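PDB 3HC7: endolysin B from Mycobacterium phage D29, which hydrolyses the ester link between mycolic acids and the arabinogalactan-peptidoglycan of the mycobacterial cell wall, helping the phage lyse its host. Local coordinates for residues A[4-9]-A[77-82]; A[39-44]-A[57-62]; A[92-97]-A[144-149]. All blocks are in the same frame, centred on the assembly; numbering follows the deposited sequence.

Contact 1 of 3, residues A[4-9]-A[77-82]; sequences PWLFTV and AMAGYS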
loop_
_atom_site.group_PDB
_atom_site.type_symbol
_atom_site.label_atom_id
_atom_site.label_comp_id
_atom_site.label_asym_id
_atom_site.label_seq_id
_atom_site.Cartn_x
_atom_site.Cartn_y
_atom_site.Cartn_z
ATOM N N PRO A 4 -14.210 -15.521 -9.300
ATOM C CA PRO A 4 -13.348 -15.043 -8.207
ATOM C C PRO A 4 -13.594 -13.574 -7.869
ATOM O O PRO A 4 -14.046 -12.807 -8.715
ATOM C CB PRO A 4 -11.923 -15.204 -8.763
ATOM C CG PRO A 4 -12.056 -15.888 -10.094
ATOM C CD PRO A 4 -13.464 -15.717 -10.555
ATOM N N TRP A 5 -13.288 -13.194 -6.635
ATOM C CA TRP A 5 -13.449 -11.813 -6.200
ATOM C C TRP A 5 -12.157 -11.027 -6.313
ATOM O O TRP A 5 -11.071 -11.560 -6.072
ATOM C CB TRP A 5 -13.959 -11.756 -4.760
ATOM C CG TRP A 5 -15.420 -11.960 -4.686
ATOM C CD1 TRP A 5 -16.077 -13.128 -4.417
ATOM C CD2 TRP A 5 -16.426 -10.974 -4.916
ATOM N NE1 TRP A 5 -17.433 -12.923 -4.454
ATOM C CE2 TRP A 5 -17.674 -11.608 -4.763
ATOM C CE3 TRP A 5 -16.393 -9.610 -5.234
ATOM C CZ2 TRP A 5 -18.880 -10.926 -4.915
ATOM C CZ3 TRP A 5 -17.586 -8.935 -5.380
ATOM C CH2 TRP A 5 -18.816 -9.593 -5.225
ATOM N N LEU A 6 -12.288 -9.753 -6.679
ATOM C CA LEU A 6 -11.166 -8.829 -6.704
ATOM C C LEU A 6 -11.441 -7.653 -5.766
ATOM O O LEU A 6 -12.425 -6.924 -5.930
ATOM C CB LEU A 6 -10.907 -8.329 -8.130
ATOM C CG LEU A 6 -9.835 -7.247 -8.281
ATOM C CD1 LEU A 6 -8.496 -7.751 -7.782
ATOM C CD2 LEU A 6 -9.730 -6.770 -9.732
ATOM N N PHE A 7 -10.573 -7.486 -4.773
ATOM C CA PHE A 7 -10.690 -6.390 -3.818
ATOM C C PHE A 7 -9.623 -5.352 -4.121
ATOM O O PHE A 7 -8.456 -5.693 -4.315
ATOM C CB PHE A 7 -10.533 -6.905 -2.384
ATOM C CG PHE A 7 -11.557 -7.935 -1.998
ATOM C CD1 PHE A 7 -12.801 -7.551 -1.515
ATOM C CD2 PHE A 7 -11.280 -9.287 -2.131
ATOM C CE1 PHE A 7 -13.747 -8.498 -1.163
ATOM C CE2 PHE A 7 -12.224 -10.243 -1.783
ATOM C CZ PHE A 7 -13.456 -9.848 -1.298
ATOM N N THR A 8 -10.024 -4.086 -4.167
ATOM C CA THR A 8 -9.114 -3.029 -4.567
ATOM C C THR A 8 -9.148 -1.864 -3.592
ATOM O O THR A 8 -10.208 -1.466 -3.098
ATOM C CB THR A 8 -9.435 -2.498 -5.983
ATOM O OG1 THR A 8 -10.784 -2.023 -6.018
ATOM C CG2 THR A 8 -9.251 -3.593 -7.022
ATOM N N VAL A 9 -7.968 -1.328 -3.322
ATOM C CA VAL A 9 -7.832 -0.196 -2.420
ATOM C C VAL A 9 -7.015 0.887 -3.104
ATOM O O VAL A 9 -5.838 0.691 -3.419
ATOM C CB VAL A 9 -7.172 -0.597 -1.096
ATOM C CG1 VAL A 9 -7.245 0.554 -0.095
ATOM C CG2 VAL A 9 -7.854 -1.832 -0.530
ATOM N N ALA A 77 -8.483 -12.298 -5.078
ATOM C CA ALA A 77 -7.249 -11.579 -5.332
ATOM C C ALA A 77 -7.377 -10.190 -4.715
ATOM O O ALA A 77 -8.485 -9.714 -4.461
ATOM C CB ALA A 77 -6.998 -11.479 -6.837
ATOM N N MET A 78 -6.249 -9.542 -4.463
ATOM C CA MET A 78 -6.267 -8.196 -3.905
ATOM C C MET A 78 -5.311 -7.290 -4.668
ATOM O O MET A 78 -4.288 -7.743 -5.184
ATOM C CB MET A 78 -5.886 -8.217 -2.421
ATOM C CG MET A 78 -6.853 -8.975 -1.516
ATOM S SD MET A 78 -6.368 -8.885 0.223
ATOM C CE MET A 78 -4.761 -9.670 0.156
ATOM N N ALA A 79 -5.653 -6.008 -4.734
ATOM C CA ALA A 79 -4.835 -5.036 -5.443
ATOM C C ALA A 79 -4.899 -3.687 -4.750
ATOM O O ALA A 79 -5.977 -3.125 -4.554
ATOM C CB ALA A 79 -5.292 -4.906 -6.893
ATOM N N GLY A 80 -3.735 -3.166 -4.392
ATOM C CA GLY A 80 -3.656 -1.883 -3.721
ATOM C C GLY A 80 -2.490 -1.055 -4.215
ATOM O O GLY A 80 -1.428 -1.585 -4.546
ATOM N N TYR A 81 -2.694 0.256 -4.241
ATOM C CA TYR A 81 -1.700 1.210 -4.720
ATOM C C TYR A 81 -1.364 2.207 -3.618
ATOM O O TYR A 81 -2.264 2.766 -2.989
ATOM C CB TYR A 81 -2.254 1.924 -5.956
ATOM C CG TYR A 81 -1.491 3.145 -6.426
ATOM C CD1 TYR A 81 -0.104 3.136 -6.527
ATOM C CD2 TYR A 81 -2.170 4.292 -6.811
ATOM C CE1 TYR A 81 0.587 4.249 -6.970
ATOM C CE2 TYR A 81 -1.490 5.412 -7.257
ATOM C CZ TYR A 81 -0.117 5.386 -7.334
ATOM O OH TYR A 81 0.551 6.501 -7.779
ATOM N N SER A 82 -0.067 2.406 -3.386
ATOM C CA SER A 82 0.463 3.357 -2.398
ATOM C C SER A 82 -0.164 3.189 -1.008
ATOM O O SER A 82 -0.003 2.139 -0.404
ATOM C CB SER A 82 0.472 4.815 -2.919
ATOM O OG SER A 82 -0.712 5.539 -2.638
#

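Contact 2 of 3, residues A[39-44]-A[57-62]; sequences IGNYPA and VAELIL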
loop_
_atom_site.group_PDB
_atom_site.type_symbol
_atom_site.label_atom_id
_atom_site.label_comp_id
_atom_site.label_asym_id
_atom_site.label_seq_id
_atom_site.Cartn_x
_atom_site.Cartn_y
_atom_site.Cartn_z
ATOM N N ILE A 39 -12.947 -1.035 -2.240
ATOM C CA ILE A 39 -12.995 -0.797 -0.801
ATOM C C ILE A 39 -13.279 0.671 -0.462
ATOM O O ILE A 39 -12.473 1.555 -0.755
ATOM C CB ILE A 39 -11.681 -1.250 -0.113
ATOM C CG1 ILE A 39 -11.439 -2.748 -0.348
ATOM C CG2 ILE A 39 -11.710 -0.928 1.373
ATOM C CD1 ILE A 39 -12.573 -3.628 0.084
ATOM N N GLY A 40 -14.426 0.924 0.163
ATOM C CA GLY A 40 -14.792 2.268 0.590
ATOM C C GLY A 40 -14.641 2.467 2.090
ATOM O O GLY A 40 -13.901 1.730 2.751
ATOM N N ASN A 41 -15.347 3.455 2.637
ATOM C CA ASN A 41 -15.186 3.818 4.043
ATOM C C ASN A 41 -13.721 4.063 4.355
ATOM O O ASN A 41 -13.227 3.687 5.416
ATOM C CB ASN A 41 -15.707 2.708 4.952
ATOM C CG ASN A 41 -17.193 2.493 4.807
ATOM O OD1 ASN A 41 -17.673 1.360 4.846
ATOM N ND2 ASN A 41 -17.936 3.583 4.636
ATOM N N TYR A 42 -13.034 4.701 3.417
ATOM C CA TYR A 42 -11.586 4.778 3.438
ATOM C C TYR A 42 -11.190 6.141 2.885
ATOM O O TYR A 42 -11.319 6.389 1.691
ATOM C CB TYR A 42 -11.032 3.631 2.589
ATOM C CG TYR A 42 -9.619 3.803 2.103
ATOM C CD1 TYR A 42 -8.568 3.954 2.995
ATOM C CD2 TYR A 42 -9.330 3.788 0.744
ATOM C CE1 TYR A 42 -7.266 4.103 2.549
ATOM C CE2 TYR A 42 -8.035 3.933 0.288
ATOM C CZ TYR A 42 -7.006 4.091 1.195
ATOM O OH TYR A 42 -5.708 4.233 0.751
ATOM N N PRO A 43 -10.723 7.040 3.765
ATOM C CA PRO A 43 -10.525 8.437 3.362
ATOM C C PRO A 43 -9.409 8.610 2.338
ATOM O O PRO A 43 -9.369 9.638 1.669
ATOM C CB PRO A 43 -10.134 9.136 4.675
ATOM C CG PRO A 43 -10.524 8.212 5.767
ATOM C CD PRO A 43 -10.419 6.823 5.189
ATOM N N ALA A 44 -8.520 7.629 2.227
ATOM C CA ALA A 44 -7.312 7.762 1.402
ATOM C C ALA A 44 -6.573 9.085 1.650
ATOM O O ALA A 44 -6.095 9.728 0.712
ATOM C CB ALA A 44 -7.646 7.602 -0.078
ATOM N N VAL A 57 -8.159 -0.860 6.196
ATOM C CA VAL A 57 -7.914 -2.224 6.649
ATOM C C VAL A 57 -9.196 -2.845 7.191
ATOM O O VAL A 57 -9.547 -3.963 6.837
ATOM C CB VAL A 57 -6.788 -2.296 7.713
ATOM C CG1 VAL A 57 -6.841 -3.628 8.503
ATOM C CG2 VAL A 57 -5.430 -2.134 7.053
ATOM N N ALA A 58 -9.892 -2.120 8.055
ATOM C CA ALA A 58 -11.127 -2.635 8.633
ATOM C C ALA A 58 -12.135 -2.963 7.535
ATOM O O ALA A 58 -12.789 -4.003 7.576
ATOM C CB ALA A 58 -11.708 -1.651 9.623
ATOM N N GLU A 59 -12.254 -2.088 6.544
ATOM C CA GLU A 59 -13.217 -2.328 5.474
ATOM C C GLU A 59 -12.817 -3.497 4.574
ATOM O O GLU A 59 -13.673 -4.258 4.120
ATOM C CB GLU A 59 -13.444 -1.076 4.637
ATOM C CG GLU A 59 -14.461 -1.283 3.511
ATOM C CD GLU A 59 -15.893 -1.422 4.014
ATOM O OE1 GLU A 59 -16.163 -1.062 5.180
ATOM O OE2 GLU A 59 -16.755 -1.886 3.238
ATOM N N LEU A 60 -11.523 -3.645 4.315
ATOM C CA LEU A 60 -11.064 -4.732 3.460
ATOM C C LEU A 60 -11.291 -6.090 4.129
ATOM O O LEU A 60 -11.656 -7.072 3.476
ATOM C CB LEU A 60 -9.588 -4.552 3.093
ATOM C CG LEU A 60 -9.031 -5.721 2.274
ATOM C CD1 LEU A 60 -9.884 -5.951 1.035
ATOM C CD2 LEU A 60 -7.579 -5.494 1.906
ATOM N N ILE A 61 -11.083 -6.142 5.438
ATOM C CA ILE A 61 -11.291 -7.376 6.181
ATOM C C ILE A 61 -12.776 -7.737 6.152
ATOM O O ILE A 61 -13.146 -8.870 5.839
ATOM C CB ILE A 61 -10.825 -7.232 7.635
ATOM C CG1 ILE A 61 -9.296 -7.176 7.701
ATOM C CG2 ILE A 61 -11.349 -8.393 8.477
ATOM C CD1 ILE A 61 -8.767 -6.663 9.034
ATOM N N LEU A 62 -13.612 -6.753 6.472
ATOM C CA LEU A 62 -15.062 -6.912 6.475
ATOM C C LEU A 62 -15.565 -7.477 5.146
ATOM O O LEU A 62 -16.278 -8.479 5.118
ATOM C CB LEU A 62 -15.730 -5.562 6.769
ATOM C CG LEU A 62 -17.215 -5.501 7.150
ATOM C CD1 LEU A 62 -17.681 -4.064 7.328
ATOM C CD2 LEU A 62 -18.081 -6.192 6.123
#

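Contact 3 of 3, residues A[92-97]-A[144-149]; sequences LKHHIL and LEDRLE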
loop_
_atom_site.group_PDB
_atom_site.type_symbol
_atom_site.label_atom_id
_atom_site.label_comp_id
_atom_site.label_asym_id
_atom_site.label_seq_id
_atom_site.Cartn_x
_atom_site.Cartn_y
_atom_site.Cartn_z
ATOM N N LEU A 92 -2.890 -8.779 4.535
ATOM C CA LEU A 92 -2.164 -9.998 4.205
ATOM C C LEU A 92 -1.278 -10.446 5.359
ATOM O O LEU A 92 -1.431 -11.552 5.877
ATOM C CB LEU A 92 -1.309 -9.792 2.952
ATOM C CG LEU A 92 -0.440 -10.954 2.451
ATOM C CD1 LEU A 92 -1.222 -12.262 2.321
ATOM C CD2 LEU A 92 0.176 -10.597 1.113
ATOM N N LYS A 93 -0.336 -9.592 5.749
ATOM C CA LYS A 93 0.658 -9.968 6.755
ATOM C C LYS A 93 0.061 -10.324 8.113
ATOM O O LYS A 93 0.472 -11.301 8.745
ATOM C CB LYS A 93 1.699 -8.864 6.940
ATOM C CG LYS A 93 2.828 -9.262 7.886
ATOM C CD LYS A 93 3.893 -8.180 8.015
ATOM C CE LYS A 93 4.886 -8.526 9.122
ATOM N NZ LYS A 93 6.052 -7.600 9.140
ATOM N N HIS A 94 -0.908 -9.539 8.566
ATOM C CA HIS A 94 -1.366 -9.670 9.941
ATOM C C HIS A 94 -2.761 -10.228 10.113
ATOM O O HIS A 94 -3.200 -10.393 11.244
ATOM C CB HIS A 94 -1.275 -8.328 10.674
ATOM C CG HIS A 94 0.122 -7.824 10.825
ATOM N ND1 HIS A 94 0.524 -6.594 10.345
ATOM C CD2 HIS A 94 1.217 -8.388 11.388
ATOM C CE1 HIS A 94 1.808 -6.422 10.613
ATOM N NE2 HIS A 94 2.252 -7.497 11.244
ATOM N N HIS A 95 -3.465 -10.506 9.012
ATOM C CA HIS A 95 -4.825 -11.030 9.127
ATOM C C HIS A 95 -5.077 -12.292 8.307
ATOM O O HIS A 95 -5.903 -13.119 8.682
ATOM C CB HIS A 95 -5.867 -9.940 8.847
ATOM C CG HIS A 95 -5.814 -8.808 9.828
ATOM N ND1 HIS A 95 -5.107 -7.651 9.589
ATOM C CD2 HIS A 95 -6.357 -8.666 11.061
ATOM C CE1 HIS A 95 -5.225 -6.838 10.625
ATOM N NE2 HIS A 95 -5.978 -7.429 11.532
ATOM N N ILE A 96 -4.332 -12.463 7.222
ATOM C CA ILE A 96 -4.441 -13.681 6.425
ATOM C C ILE A 96 -3.361 -14.706 6.764
ATOM O O ILE A 96 -3.666 -15.875 7.005
ATOM C CB ILE A 96 -4.405 -13.379 4.912
ATOM C CG1 ILE A 96 -5.526 -12.400 4.546
ATOM C CG2 ILE A 96 -4.533 -14.663 4.104
ATOM C CD1 ILE A 96 -5.534 -11.968 3.075
ATOM N N LEU A 97 -2.103 -14.276 6.788
ATOM C CA LEU A 97 -1.000 -15.204 7.045
ATOM C C LEU A 97 -0.938 -15.836 8.448
ATOM O O LEU A 97 -0.627 -17.016 8.576
ATOM C CB LEU A 97 0.348 -14.564 6.706
ATOM C CG LEU A 97 0.520 -14.139 5.249
ATOM C CD1 LEU A 97 1.916 -13.618 5.019
ATOM C CD2 LEU A 97 0.233 -15.311 4.319
ATOM N N LEU A 144 8.583 1.281 5.468
ATOM C CA LEU A 144 7.976 0.893 6.753
ATOM C C LEU A 144 8.683 -0.287 7.417
ATOM O O LEU A 144 9.055 -1.235 6.747
ATOM C CB LEU A 144 6.496 0.560 6.575
ATOM C CG LEU A 144 5.552 1.707 6.221
ATOM C CD1 LEU A 144 4.174 1.161 5.912
ATOM C CD2 LEU A 144 5.471 2.728 7.355
ATOM N N GLU A 145 8.853 -0.228 8.736
ATOM C CA GLU A 145 9.548 -1.286 9.481
ATOM C C GLU A 145 8.722 -2.573 9.570
ATOM O O GLU A 145 9.264 -3.666 9.686
ATOM C CB GLU A 145 9.908 -0.806 10.891
ATOM C CG GLU A 145 10.857 0.383 10.942
ATOM C CD GLU A 145 10.700 1.205 12.217
ATOM O OE1 GLU A 145 9.563 1.642 12.508
ATOM O OE2 GLU A 145 11.711 1.423 12.925
ATOM N N ASP A 146 7.404 -2.423 9.544
ATOM C CA ASP A 146 6.483 -3.549 9.478
ATOM C C ASP A 146 6.212 -3.845 8.003
ATOM O O ASP A 146 5.229 -3.378 7.438
ATOM C CB ASP A 146 5.179 -3.177 10.191
ATOM C CG ASP A 146 4.196 -4.329 10.270
ATOM O OD1 ASP A 146 4.634 -5.490 10.418
ATOM O OD2 ASP A 146 2.977 -4.065 10.219
ATOM N N ARG A 147 7.102 -4.594 7.374
ATOM C CA ARG A 147 7.002 -4.835 5.940
ATOM C C ARG A 147 6.811 -6.321 5.653
ATOM O O ARG A 147 6.961 -7.171 6.541
ATOM C CB ARG A 147 8.240 -4.299 5.207
ATOM C CG ARG A 147 9.538 -5.009 5.576
ATOM C CD ARG A 147 10.718 -4.525 4.731
ATOM N NE ARG A 147 11.005 -3.104 4.940
ATOM C CZ ARG A 147 11.762 -2.632 5.928
ATOM N NH1 ARG A 147 12.314 -3.476 6.791
ATOM N NH2 ARG A 147 11.971 -1.321 6.056
ATOM N N LEU A 148 6.473 -6.630 4.407
ATOM C CA LEU A 148 6.204 -8.008 4.027
ATOM C C LEU A 148 7.493 -8.820 4.029
ATOM O O LEU A 148 8.577 -8.281 3.800
ATOM C CB LEU A 148 5.515 -8.054 2.661
ATOM C CG LEU A 148 4.150 -7.358 2.661
ATOM C CD1 LEU A 148 3.683 -7.042 1.260
ATOM C CD2 LEU A 148 3.114 -8.195 3.405
ATOM N N GLU A 149 7.375 -10.112 4.314
ATOM C CA GLU A 149 8.532 -10.995 4.319
ATOM C C GLU A 149 8.173 -12.396 3.816
ATOM O O GLU A 149 7.030 -12.829 3.936
ATOM C CB GLU A 149 9.156 -11.059 5.715
ATOM C CG GLU A 149 8.152 -11.111 6.851
ATOM C CD GLU A 149 8.814 -11.235 8.216
ATOM O OE1 GLU A 149 8.087 -11.249 9.238
ATOM O OE2 GLU A 149 10.059 -11.316 8.266
#

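Contact 1 of 3, residues A[4-9]-A[77-82]
Leu6 and Ala77 stand side by side on two parallel strands, 5-9 and 77-81, and both project from the same face of the sheet as Thr8 and Ala79. Leu6 has CG anti to the backbone N (chi1 174°), and its CD1 reaches over the neighbouring strand, 4.1 Å from Ala77 CB and 4.4 Å from Ala79 CB. Further along, Thr8 turns its methyl CG2 to Ala79 CB at 4.2 Å, while its OG1 is hydrogen-bonded to Trp36 NE1.

The other face carries Phe7, Met78 and Val9. Phe7 holds CG beside the backbone N (chi1 -60°), and its ring atom CD2 lies 3.7 Å from Ala77 O; that oxygen lies at the ring's edge, near its plane. Met78 CG approaches Phe7 CB at 4.3 Å, but the rest of the thioether chain leads away from strand 5-9. Both Phe7 and Met78 pack on Ile64 of helix 50-70, which covers part of this face.

Five backbone hydrogen bonds join the strands, from Ala77 N to Trp5 O at one end to Tyr81 N to Val9 O at the other, the last being the longest at 3.3 Å. Thr8 CA also sits 3.1 Å from Ala79 O in a CA-H...O contact. Ala77 and Ala79 offer only methyl groups to Leu6 and Thr8, and main-chain polar groups are paired within this buried interface. Regular pairing reaches Tyr81, directly before the catalytic Ser82, whose phi of 51° is consistent with the strained nucleophile elbow of alpha/beta hydrolases.

Contact 2 of 3, residues A[39-44]-A[57-62]
Ile39 meets helix residues Glu59 and Leu60 with different branches of its side chain, and these apolar contacts form the buried part of the interface. CD1 of Ile39 lies 3.7 Å from Leu60 CD1, the two side chains crossing at about a right angle. The other branch, CG2, is anti to the backbone N and rests against the aliphatic part of Glu59, 3.5 Å from its CG. Here the side chains slide past each other in opposite directions. Val9 of strand 5-9 also packs against Ile39, and Phe7 against Leu60.

Polar and mixed contacts gather round Glu59. Its CG, anti to the backbone N (chi1 -179°), is set against both Ile39 CG2 and Gly40 O. That oxygen approaches the methylenes, 3.2 Å from Glu59 CG and 3.4 Å from Glu59 CB. Beyond them, the side chains of Asn41 and Glu59 come together at the exposed end of the contact, their amide and carboxylate planes 77° apart.

Backbone pairing belongs to the helix itself, as in the bond from Ile61 N to Val57 O. Ile39 is instead joined through its backbone to Thr8 of the sheet. The loop and helix form the first half of a beta-alpha-beta crossover, which runs from strand 35-38 through helix 50-70 to the parallel strand 76-81 and passes over strand 5-9, as in the alpha/beta hydrolase fold of the cutinase family.

Contact 3 of 3, residues A[92-97]-A[144-149]
Lys93 reaches from helix 83-96 to the loop 144-149, and its two ends meet very different surroundings. At its base, CB lies 3.9 Å from Leu148 CD2. The same methyl of Leu148 is 4.4 Å from Leu92 CD2, so a single leucine branch spans two successive helix residues. This is the closely packed, apolar side, where Leu92 and Leu148 are buried and Leu148 also touches Phe115 of strand 110-116.

Toward the more exposed side the contact becomes polar. The lysine chain leaves with CG anti to the backbone N (chi1 -175°) and stays extended to the ammonium group, where two acceptors on the loop grip NZ. Lys93 NZ is 2.8 Å from Arg147 O, with the donor tilted 32° from the carbonyl plane. In the salt bridge, Lys93 NZ lies 2.8 Å from Asp146 OD1, which it meets on the anti side of the carboxylate and 33° out of its plane. These bonds hold both a main-chain carbonyl and an acidic side chain to one amine. Glu149 OE1, at 4.2 Å from Lys93 NZ, lies beyond salt-bridge range, and its poorly ordered side chain probably adds no more than a diffuse electrostatic attraction.

His94 lies alongside, with Lys93 CG over the centre of one ring face, 3.8 Å above the plane. The fit of this ring against the Asp146 carboxylate is doubtful. Gln90, one turn before His94, donates from NE2 to Asp146 OD2, giving the carboxylate a second partner.

The contact thus joins the C-terminal part of helix 83-96 to the loop between strands 140-141 and 157-161. Leu92 packs on Leu110 of strand 110-116, and the backbones of Leu148 and Met120 are hydrogen-bonded.

Overall arrangement
Contact 1 is the buried core of the three, a strand pair within the parallel sheet held by main-chain hydrogen bonds and apolar packing on both faces. Contacts 2 and 3 are only partly buried and tie loops to the helices 50-70 and 83-96, which precede and follow strand 76-81 in the chain. Contact 2 adjoins contact 1 directly, through Val9 on Tyr42; contact 3 meets it where Met78 packs on Ile96. The two helices also touch, Ile61 against His95. Both peripheral contacts combine apolar packing with polar groups, but a salt bridge crosses contact 3 alone, and the catalytic Ser82 belongs to contact 1.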